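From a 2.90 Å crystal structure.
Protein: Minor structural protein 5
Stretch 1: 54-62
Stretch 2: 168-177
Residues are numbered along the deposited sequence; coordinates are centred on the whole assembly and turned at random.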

# COMPACT_ATOMS: atom_id res chain seq x y z
N GLY B 54 -30.22 -21.59 42.35
CA GLY B 54 -28.95 -21.26 42.97
C GLY B 54 -29.00 -21.59 44.44
O GLY B 54 -30.01 -21.33 45.10
N GLU B 55 -27.92 -22.20 44.97
CA GLU B 55 -27.81 -22.56 46.38
C GLU B 55 -26.75 -21.70 47.02
O GLU B 55 -25.71 -21.46 46.40
N VAL B 56 -27.01 -21.21 48.24
CA VAL B 56 -26.09 -20.34 48.99
C VAL B 56 -26.37 -20.52 50.47
O VAL B 56 -27.52 -20.68 50.87
N THR B 57 -25.30 -20.48 51.27
CA THR B 57 -25.32 -20.68 52.71
C THR B 57 -24.85 -19.40 53.40
O THR B 57 -23.75 -18.93 53.15
N MET B 58 -25.69 -18.86 54.25
CA MET B 58 -25.41 -17.65 55.00
C MET B 58 -25.06 -18.05 56.43
O MET B 58 -25.85 -18.76 57.06
N LYS B 59 -23.87 -17.61 56.92
CA LYS B 59 -23.28 -17.94 58.24
C LYS B 59 -22.67 -16.70 58.88
O LYS B 59 -21.88 -15.99 58.26
N GLY B 60 -22.99 -16.46 60.14
CA GLY B 60 -22.43 -15.32 60.84
C GLY B 60 -22.70 -15.32 62.32
O GLY B 60 -23.62 -16.00 62.78
N THR B 61 -21.88 -14.55 63.07
CA THR B 61 -22.01 -14.37 64.52
C THR B 61 -21.90 -12.87 64.79
O THR B 61 -20.83 -12.29 64.59
N ASN B 62 -23.02 -12.23 65.21
CA ASN B 62 -23.14 -10.78 65.46
C ASN B 62 -22.63 -10.04 64.25
O ASN B 62 -21.64 -9.29 64.29
N GLN B 168 -25.63 -14.40 70.99
CA GLN B 168 -24.51 -15.18 71.51
C GLN B 168 -23.91 -16.16 70.51
O GLN B 168 -22.70 -16.10 70.27
N GLN B 169 -24.76 -17.04 69.92
CA GLN B 169 -24.30 -18.08 69.02
C GLN B 169 -24.39 -17.74 67.55
O GLN B 169 -25.12 -16.83 67.14
N GLU B 170 -23.64 -18.49 66.76
CA GLU B 170 -23.60 -18.36 65.31
C GLU B 170 -24.89 -18.92 64.79
O GLU B 170 -25.41 -19.91 65.33
N GLY B 171 -25.38 -18.30 63.73
CA GLY B 171 -26.55 -18.74 63.01
C GLY B 171 -26.18 -18.97 61.57
O GLY B 171 -25.32 -18.26 61.03
N SER B 172 -26.82 -19.96 60.95
CA SER B 172 -26.61 -20.29 59.53
C SER B 172 -27.82 -20.97 58.91
O SER B 172 -28.64 -21.55 59.62
N PHE B 173 -27.96 -20.86 57.59
CA PHE B 173 -29.00 -21.53 56.84
C PHE B 173 -28.53 -21.75 55.41
O PHE B 173 -27.56 -21.13 54.98
N THR B 174 -29.21 -22.65 54.68
CA THR B 174 -28.92 -22.91 53.28
C THR B 174 -30.22 -22.68 52.58
O THR B 174 -31.26 -23.16 53.03
N ILE B 175 -30.18 -21.85 51.54
CA ILE B 175 -31.34 -21.41 50.77
C ILE B 175 -31.14 -21.67 49.30
O ILE B 175 -30.04 -21.50 48.78
N ARG B 176 -32.22 -22.07 48.64
CA ARG B 176 -32.24 -22.29 47.21
C ARG B 176 -33.13 -21.21 46.62
O ARG B 176 -34.19 -20.94 47.18
N VAL B 177 -32.65 -20.53 45.58
CA VAL B 177 -33.40 -19.45 44.95
C VAL B 177 -33.66 -19.85 43.51
O VAL B 177 -32.72 -20.10 42.77

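Residues 54-60 and 171-177 run antiparallel as neighbouring strands, so side chains of facing residues emerge on the same side of the sheet, and the packing is largely pairwise. Glu170, which covers the most surface, lies just before its strand. Its extended side chain (chi1 and chi2 both t) brings Glu170 OE2 to 2.8 Å from Lys59 NZ in a salt bridge, which Lys59 reaches through three successive t angles before an m turn at chi4. Thr61 OG1 lies 3.3 Å from Glu170 CB.

On the buried face, Met58 (chi1 m, chi2 m) packs against Phe173 (chi1 p), whose ring comes nearer the other strand at its end. Met58 CB sits over one face of the Phe173 ring, 4.1 Å from its centroid, in a CH-pi contact, while Met58 CG approaches Phe173 CE1 to 3.6 Å. Val56 (p) and Ile175 (t, t) extend this apolar layer, with Val56 CG1 3.7 Å from Ile175 CG2.

The face bearing Lys59 is polar. Glu55 (t, t) directs Glu55 OE1 to the edge of the Arg176 guanidinium, forming a salt bridge with Arg176 NE at 3.2 Å. Between these charged pairs, Thr57 OG1 and Thr174 OG1, both from m rotamers, share a weak hydrogen bond of 3.4 Å. One water bridges Asn62 N (3.0 Å from the water O) and Gln169 O (2.9 Å from it).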

# COMPACT_ATOMS: atom_id res chain seq x y z
CB GLU B 55 -27.48 -24.06 46.56
CG GLU B 55 -27.83 -24.62 47.93
CD GLU B 55 -27.37 -26.04 48.20
OE1 GLU B 55 -28.23 -26.93 48.36
OE2 GLU B 55 -26.14 -26.25 48.31
CB VAL B 56 -26.13 -18.85 48.52
CG1 VAL B 56 -27.41 -18.14 48.95
CG2 VAL B 56 -24.90 -18.08 49.00
CB THR B 57 -24.43 -21.89 53.04
OG1 THR B 57 -24.81 -23.01 52.22
CG2 THR B 57 -24.44 -22.25 54.48
CB MET B 58 -26.64 -16.74 54.98
CG MET B 58 -27.28 -16.60 53.63
SD MET B 58 -26.47 -15.34 52.67
CE MET B 58 -27.58 -14.05 52.85
CB LYS B 59 -22.17 -18.99 58.01
CG LYS B 59 -21.80 -19.87 59.18
CD LYS B 59 -21.00 -21.06 58.64
CE LYS B 59 -20.42 -21.95 59.70
NZ LYS B 59 -19.25 -21.33 60.38
CB THR B 61 -20.98 -15.24 65.28
OG1 THR B 61 -20.68 -16.41 64.53
CG2 THR B 61 -21.45 -15.63 66.66
CB ASN B 62 -22.44 -10.34 66.74
CG ASN B 62 -23.13 -10.81 67.98
OD1 ASN B 62 -22.51 -11.41 68.86
ND2 ASN B 62 -24.41 -10.50 68.10
CB GLN B 168 -24.93 -15.90 72.80
CG GLN B 168 -23.95 -15.75 73.94
CD GLN B 168 -24.68 -15.70 75.26
OE1 GLN B 168 -25.04 -14.63 75.77
NE2 GLN B 168 -24.94 -16.88 75.84
CB GLN B 169 -25.03 -19.38 69.30
CG GLN B 169 -24.62 -20.07 70.59
CD GLN B 169 -25.64 -21.12 70.93
OE1 GLN B 169 -26.74 -20.81 71.40
NE2 GLN B 169 -25.32 -22.37 70.64
CB GLU B 170 -22.44 -19.18 64.75
CG GLU B 170 -22.26 -19.09 63.25
CD GLU B 170 -21.17 -20.01 62.73
OE1 GLU B 170 -21.38 -21.24 62.72
OE2 GLU B 170 -20.11 -19.49 62.33
CB SER B 172 -25.36 -21.15 59.32
OG SER B 172 -25.38 -22.26 60.21
CB PHE B 173 -30.37 -20.80 56.89
CG PHE B 173 -30.41 -19.39 56.37
CD1 PHE B 173 -30.53 -19.13 55.01
CD2 PHE B 173 -30.32 -18.31 57.24
CE1 PHE B 173 -30.53 -17.82 54.53
CE2 PHE B 173 -30.31 -17.00 56.76
CZ PHE B 173 -30.41 -16.77 55.41
CB THR B 174 -28.34 -24.28 53.09
OG1 THR B 174 -27.25 -24.45 54.01
CG2 THR B 174 -27.86 -24.49 51.69
CB ILE B 175 -31.67 -19.91 51.07
CG1 ILE B 175 -33.03 -19.48 50.48
CG2 ILE B 175 -30.53 -18.96 50.66
CD1 ILE B 175 -33.46 -18.02 50.74
CB ARG B 176 -32.75 -23.68 46.89
CG ARG B 176 -31.70 -24.71 47.21
CD ARG B 176 -32.21 -26.10 46.98
NE ARG B 176 -31.15 -27.09 47.15
CZ ARG B 176 -31.32 -28.39 46.95
NH1 ARG B 176 -32.50 -28.85 46.55
NH2 ARG B 176 -30.32 -29.23 47.14
CB VAL B 177 -32.66 -18.11 45.10
CG1 VAL B 177 -33.29 -17.03 44.24
CG2 VAL B 177 -32.59 -17.67 46.56
O HOH W 1 -25.09 -14.10 66.22